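Local coordinates for protein 2,3-dihydroxybenzoate-AMP ligase (Bacillus subtilis, PDB 1MDB) that belongs to the ANL clan of AMP-binding enzymes and, in this model, holds adenosine monophosphate and 2,3-dihydroxy-benzoic acid, at residues A[310-315]-A[349-354]; A[362-365]-A[371-374]; A[415-418]-A[422-425]. All coordinates share one frame; numbering follows the deposited sequence.

Contact 1 (A[310-315]-A[349-354])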
# COMPACT_ATOMS: atom_id res chain seq x y z
N PHE A 310 0.80 -2.88 -13.44
CA PHE A 310 0.15 -4.09 -13.91
C PHE A 310 0.30 -4.01 -15.43
O PHE A 310 -0.37 -3.21 -16.09
CB PHE A 310 -1.32 -4.10 -13.50
CG PHE A 310 -2.01 -5.42 -13.73
CD1 PHE A 310 -1.34 -6.62 -13.53
CD2 PHE A 310 -3.35 -5.45 -14.11
CE1 PHE A 310 -1.98 -7.83 -13.71
CE2 PHE A 310 -4.00 -6.66 -14.29
CZ PHE A 310 -3.32 -7.86 -14.10
N SER A 311 1.21 -4.81 -15.96
CA SER A 311 1.51 -4.82 -17.39
C SER A 311 0.30 -5.02 -18.30
O SER A 311 -0.62 -5.78 -17.99
CB SER A 311 2.57 -5.90 -17.68
OG SER A 311 3.82 -5.53 -17.11
N ALA A 312 0.34 -4.33 -19.44
CA ALA A 312 -0.73 -4.36 -20.42
C ALA A 312 -1.19 -5.75 -20.83
O ALA A 312 -2.39 -6.01 -20.89
CB ALA A 312 -0.30 -3.56 -21.67
N GLU A 313 -0.23 -6.64 -21.11
CA GLU A 313 -0.52 -8.01 -21.53
C GLU A 313 -1.37 -8.76 -20.51
O GLU A 313 -2.11 -9.69 -20.85
CB GLU A 313 0.80 -8.75 -21.77
CG GLU A 313 0.69 -10.22 -22.21
CD GLU A 313 0.03 -10.40 -23.58
OE1 GLU A 313 0.33 -9.62 -24.51
OE2 GLU A 313 -0.79 -11.34 -23.73
N ALA A 314 -1.28 -8.36 -19.24
CA ALA A 314 -2.06 -9.01 -18.20
C ALA A 314 -3.34 -8.23 -17.97
O ALA A 314 -4.41 -8.81 -17.92
CB ALA A 314 -1.26 -9.10 -16.91
N ALA A 315 -3.21 -6.92 -17.83
CA ALA A 315 -4.35 -6.06 -17.58
C ALA A 315 -5.52 -6.32 -18.53
O ALA A 315 -6.67 -6.47 -18.10
CB ALA A 315 -3.92 -4.61 -17.66
N ILE A 349 -7.65 2.11 -19.44
CA ILE A 349 -7.58 1.29 -18.24
C ILE A 349 -6.45 0.28 -18.38
O ILE A 349 -5.75 -0.02 -17.42
CB ILE A 349 -8.91 0.50 -18.02
CG1 ILE A 349 -10.04 1.47 -17.67
CG2 ILE A 349 -8.73 -0.54 -16.91
CD1 ILE A 349 -11.40 0.80 -17.59
N VAL A 350 -6.27 -0.24 -19.59
CA VAL A 350 -5.25 -1.24 -19.87
C VAL A 350 -3.84 -0.72 -20.13
O VAL A 350 -2.86 -1.44 -19.93
CB VAL A 350 -5.68 -2.13 -21.06
CG1 VAL A 350 -4.50 -2.96 -21.57
CG2 VAL A 350 -6.82 -3.03 -20.63
N ASN A 351 -3.71 0.53 -20.57
CA ASN A 351 -2.38 1.04 -20.88
C ASN A 351 -1.83 2.17 -20.02
O ASN A 351 -0.69 2.59 -20.22
CB ASN A 351 -2.32 1.43 -22.36
CG ASN A 351 -2.60 0.26 -23.28
OD1 ASN A 351 -1.81 -0.69 -23.35
ND2 ASN A 351 -3.73 0.31 -23.98
N THR A 352 -2.62 2.67 -19.07
CA THR A 352 -2.13 3.74 -18.21
C THR A 352 -2.27 3.37 -16.73
O THR A 352 -2.87 2.35 -16.39
CB THR A 352 -2.90 5.06 -18.44
OG1 THR A 352 -4.17 5.01 -17.77
CG2 THR A 352 -3.13 5.30 -19.92
N GLN A 353 -1.71 4.21 -15.87
CA GLN A 353 -1.79 4.00 -14.43
C GLN A 353 -2.62 5.12 -13.79
O GLN A 353 -2.34 5.55 -12.67
CB GLN A 353 -0.37 3.97 -13.83
CG GLN A 353 0.41 2.67 -14.03
CD GLN A 353 0.58 2.27 -15.49
OE1 GLN A 353 -0.22 1.52 -16.05
NE2 GLN A 353 1.63 2.77 -16.12
N GLY A 354 -3.62 5.60 -14.53
CA GLY A 354 -4.52 6.65 -14.03
C GLY A 354 -4.04 8.09 -14.05
O GLY A 354 -3.00 8.41 -14.62
O HOH W 1 -0.72 -1.19 -18.10

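Contact 2 (A[362-365]-A[371-374])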
# COMPACT_ATOMS: atom_id res chain seq x y z
N GLU A 362 -0.67 18.47 -7.91
CA GLU A 362 0.24 19.04 -8.89
C GLU A 362 1.30 18.01 -9.26
O GLU A 362 1.96 17.44 -8.39
CB GLU A 362 0.93 20.28 -8.32
CG GLU A 362 0.07 21.52 -8.32
CD GLU A 362 0.72 22.64 -7.54
OE1 GLU A 362 0.60 22.65 -6.29
OE2 GLU A 362 1.37 23.50 -8.17
N SER A 363 1.47 17.77 -10.56
CA SER A 363 2.45 16.82 -11.03
C SER A 363 3.44 17.46 -12.00
O SER A 363 3.07 18.28 -12.83
CB SER A 363 1.76 15.64 -11.72
OG SER A 363 1.11 14.81 -10.78
N ARG A 364 4.71 17.08 -11.87
CA ARG A 364 5.73 17.59 -12.76
C ARG A 364 6.68 16.47 -13.15
O ARG A 364 7.02 15.61 -12.33
CB ARG A 364 6.47 18.76 -12.11
CG ARG A 364 5.53 19.92 -11.86
CD ARG A 364 6.22 21.24 -11.56
NE ARG A 364 5.23 22.30 -11.38
CZ ARG A 364 5.52 23.57 -11.12
NH1 ARG A 364 6.79 23.95 -11.02
NH2 ARG A 364 4.55 24.46 -10.97
N VAL A 365 7.07 16.46 -14.43
CA VAL A 365 7.99 15.46 -14.96
C VAL A 365 9.29 16.15 -15.33
O VAL A 365 9.38 16.81 -16.37
CB VAL A 365 7.40 14.78 -16.21
CG1 VAL A 365 8.38 13.78 -16.77
CG2 VAL A 365 6.09 14.08 -15.85
N ARG A 371 14.85 20.04 -14.73
CA ARG A 371 14.24 20.90 -15.74
C ARG A 371 13.00 20.18 -16.28
O ARG A 371 13.05 18.99 -16.56
CB ARG A 371 15.21 21.15 -16.90
CG ARG A 371 16.56 21.71 -16.51
CD ARG A 371 17.57 21.54 -17.64
NE ARG A 371 18.92 21.91 -17.24
CZ ARG A 371 20.00 21.75 -18.00
NH1 ARG A 371 19.89 21.23 -19.22
NH2 ARG A 371 21.20 22.12 -17.55
N ASP A 372 11.90 20.90 -16.41
CA ASP A 372 10.69 20.28 -16.93
C ASP A 372 10.98 19.66 -18.29
O ASP A 372 11.52 20.31 -19.18
CB ASP A 372 9.55 21.30 -17.06
CG ASP A 372 8.94 21.67 -15.72
OD1 ASP A 372 9.28 22.74 -15.17
OD2 ASP A 372 8.12 20.87 -15.21
N VAL A 373 10.63 18.39 -18.44
CA VAL A 373 10.87 17.71 -19.70
C VAL A 373 9.83 18.22 -20.70
O VAL A 373 8.83 18.82 -20.31
CB VAL A 373 10.75 16.17 -19.53
CG1 VAL A 373 9.29 15.74 -19.61
CG2 VAL A 373 11.60 15.47 -20.57
N LYS A 374 10.07 18.00 -21.98
CA LYS A 374 9.14 18.45 -23.00
C LYS A 374 7.86 17.62 -22.92
O LYS A 374 7.89 16.48 -22.46
CB LYS A 374 9.79 18.31 -24.38
CG LYS A 374 11.12 19.05 -24.49
CD LYS A 374 11.73 18.94 -25.87
CE LYS A 374 13.07 19.68 -25.94
NZ LYS A 374 13.71 19.59 -27.29
O HOH W 2 6.22 19.00 -16.05

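Contact 3 (A[415-418]-A[422-425]). With SO4 (sulfate ion), chain C.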
# COMPACT_ATOMS: atom_id res chain seq x y z
N VAL A 415 8.26 8.43 -15.26
CA VAL A 415 6.98 8.36 -15.97
C VAL A 415 6.91 9.37 -17.11
O VAL A 415 7.81 10.18 -17.31
CB VAL A 415 5.81 8.68 -15.00
CG1 VAL A 415 5.98 7.92 -13.69
CG2 VAL A 415 5.77 10.18 -14.73
N ARG A 416 5.81 9.30 -17.86
CA ARG A 416 5.56 10.22 -18.96
C ARG A 416 4.09 10.59 -18.79
O ARG A 416 3.33 9.82 -18.19
CB ARG A 416 5.80 9.55 -20.32
CG ARG A 416 4.58 8.86 -20.91
CD ARG A 416 4.93 8.11 -22.19
NE ARG A 416 3.73 7.63 -22.87
CZ ARG A 416 3.50 6.36 -23.17
NH1 ARG A 416 4.40 5.43 -22.85
NH2 ARG A 416 2.38 6.01 -23.79
N LEU A 417 3.69 11.75 -19.29
CA LEU A 417 2.31 12.18 -19.15
C LEU A 417 1.54 12.06 -20.45
O LEU A 417 2.08 12.30 -21.53
CB LEU A 417 2.24 13.63 -18.66
CG LEU A 417 2.81 13.97 -17.28
CD1 LEU A 417 2.67 15.46 -17.04
CD2 LEU A 417 2.07 13.18 -16.20
N THR A 418 0.27 11.70 -20.33
CA THR A 418 -0.60 11.55 -21.48
C THR A 418 -1.29 12.89 -21.77
O THR A 418 -1.11 13.87 -21.03
CB THR A 418 -1.66 10.45 -21.23
OG1 THR A 418 -1.93 9.77 -22.46
CG2 THR A 418 -2.95 11.06 -20.71
N TYR A 422 -3.05 11.60 -17.93
CA TYR A 422 -2.82 10.28 -17.35
C TYR A 422 -1.32 10.00 -17.24
O TYR A 422 -0.52 10.60 -17.95
CB TYR A 422 -3.49 9.19 -18.18
CG TYR A 422 -4.99 9.13 -17.96
CD1 TYR A 422 -5.82 10.16 -18.40
CD2 TYR A 422 -5.57 8.07 -17.25
CE1 TYR A 422 -7.19 10.15 -18.13
CE2 TYR A 422 -6.93 8.05 -16.98
CZ TYR A 422 -7.74 9.09 -17.42
OH TYR A 422 -9.08 9.08 -17.15
N ILE A 423 -0.97 9.10 -16.33
CA ILE A 423 0.42 8.74 -16.10
C ILE A 423 0.71 7.32 -16.58
O ILE A 423 -0.01 6.37 -16.26
CB ILE A 423 0.77 8.84 -14.60
CG1 ILE A 423 0.54 10.28 -14.12
CG2 ILE A 423 2.22 8.41 -14.36
CD1 ILE A 423 0.78 10.48 -12.63
N VAL A 424 1.75 7.20 -17.39
CA VAL A 424 2.18 5.92 -17.90
C VAL A 424 3.54 5.72 -17.25
O VAL A 424 4.53 6.32 -17.66
CB VAL A 424 2.33 5.94 -19.42
CG1 VAL A 424 2.79 4.57 -19.91
CG2 VAL A 424 0.99 6.30 -20.06
N VAL A 425 3.56 4.91 -16.20
CA VAL A 425 4.78 4.63 -15.45
C VAL A 425 5.70 3.67 -16.18
O VAL A 425 5.25 2.67 -16.75
CB VAL A 425 4.43 4.03 -14.06
CG1 VAL A 425 5.71 3.77 -13.24
CG2 VAL A 425 3.52 4.99 -13.31
S SO4 C . -0.44 10.52 -25.58
O1 SO4 C . -0.26 9.08 -25.28
O2 SO4 C . -0.56 10.70 -27.04
O3 SO4 C . -1.66 11.01 -24.92
O4 SO4 C . 0.73 11.28 -25.08

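Contact 1 (A[310-315]-A[349-354])
The Val350 side chain lies over Ala312 and Ala315, one turn of helix apart. This is helix-to-helix packing of a valine on two alanines, between the short helix 312-315 and the C-terminal end of helix 346-351, in the AMP-binding enzyme part of this ANL-clan protein. Each helix is close in sequence to a strand of the same mixed sheet: strand 302-306 comes before one, strand 355-356 after the other. Val350 CG1 is the branch that faces both alanine methyls. It sits 4.2 Å from Ala312 CB and 4.3 Å from Ala315 CB. CG1 is placed opposite the backbone N (chi1 167°), which turns it toward the two alanines. The other branch, CG2, approaches the backbone of Ala315. The backbone comes closer still: Val350 O is 3.6 Å from Ala312 CA. A water lies between the two segments, within hydrogen-bonding distance of Val350 O (2.8 Å) and Phe310 O (2.9 Å). At the more exposed margin, Asn351 OD1 comes within 3.7 Å of Ala312 CB, while its ND2 is bonded to Glu347 O in its own helix. Ser311 OG bonds to Glu443 of helix 442-449, and Gln353 touches adenosine monophosphate. The Phe310 ring, just ahead of helix 312-315, folds back over it, with Ala315 N 3.6 Å above one ring face, offset toward the rim.

Contact 2 (A[362-365]-A[371-374])
Val365, Asp372 and Val373 carry this contact. It joins the loop after strand 362-366 to that strand, the outermost on this side of a four-stranded antiparallel sheet. The loop leads on to strand 379-384, the next strand of the sheet. Its main tie is a backbone bond from Val373 N to Val365 O, 2.9 Å long. The bond is nearly straight, at 174°, and the N-H arrives in the carbonyl plane. Beside it the two valines touch through one branch each: Val365 CG1 meets Val373 CG1 at 3.6 Å. In Val373 this branch stands between the backbone N and the carbonyl carbon (chi1 84°), the most hindered of the three positions, and there it reaches both the valine methyl and Val365 O. Val365 is buried; it also packs on Val415 and Leu417 of strand 409-417. Asp372 works on the solvent side. Its carboxylate bends back to the strand, and the side chain crosses that of Arg364 at a slant, OD2 4.1 Å from Arg364 CB. The guanidinium and carboxylate planes are 58° apart and their charged atoms do not touch, so any attraction is probably long-range. Earlier in the loop, Arg371 N bonds to Asp367 OD1. A water completes the link: it donates to Asp372 OD2 at 2.8 Å and accepts from Val365 N at 3.1 Å.

Contact 3 (A[415-418]-A[422-425])
Val415, Leu417, Ile423 and Val425 pack on one face of the two strands, and this is the tight, better buried part of the contact. Val415 crosses two residues of the other strand at a slant. Its CB lies 3.7 Å from Ile423 CG2, and its CG1 lies 3.8 Å from Val425 CG2. Leu417 and Ile423 run side by side and point the same way, with Leu417 CD2 3.9 Å from Ile423 CG1. Ile423 and Val425 also pack on Phe330 of strand 325-331. Val425 touches adenosine monophosphate too, so this end of the contact lines part of the ligand pocket.

The strands form a beta hairpin, 409-417 with 423-428, at one edge of a four-stranded antiparallel sheet. Arg416 and Val424 are its hydrogen-bonded pair here. The bond from Val424 N to Arg416 O is almost straight (179°). The return bond, Arg416 N to Val424 O, is more bent, at 150°. Toward the turn, Thr418 N adds a shorter bond to Tyr422 O, 2.7 Å.

The opposite face is the more open to solvent: Arg416 on it is exposed, though it still packs closely on Val424. Its chain is extended from CG to NE and lies alongside Val424. Val424 CG1 sits 3.4 Å above one face of the guanidinium, offset toward its rim. This is apolar cover for the flat group, not a polar bond. A sulfate ion, probably from the crystallisation liquor, lies near the turn. Its O1 is off the guanidinium edge, near the plane but not bonded to it. Arg419 N also holds the ion, and Thr418 OG1 donates to sulfate O3 at 2.8 Å.

Along the chain the contacts come in the order 1, 2, 3. Contact 2 joins a loop to the outer strand 362-366 of the four-stranded antiparallel sheet, and contact 3 pairs its strands 409-417 and 423-428; strand 379-384 lies between. Their centres are about 11 Å apart, and Val365 CG2 packs on Leu417 CG at 3.6 Å. Contact 3 also meets contact 1, about 12 Å away between centres, through probable backbone bonds of Ile423 with Gln353 and Gly354. Contacts 1 and 2 do not touch (centres about 23 Å apart). Contacts 1 and 3 each supply one residue of the adenosine monophosphate pocket; contact 2 lies farther out, the Val365 side chain about 13 Å from that ligand.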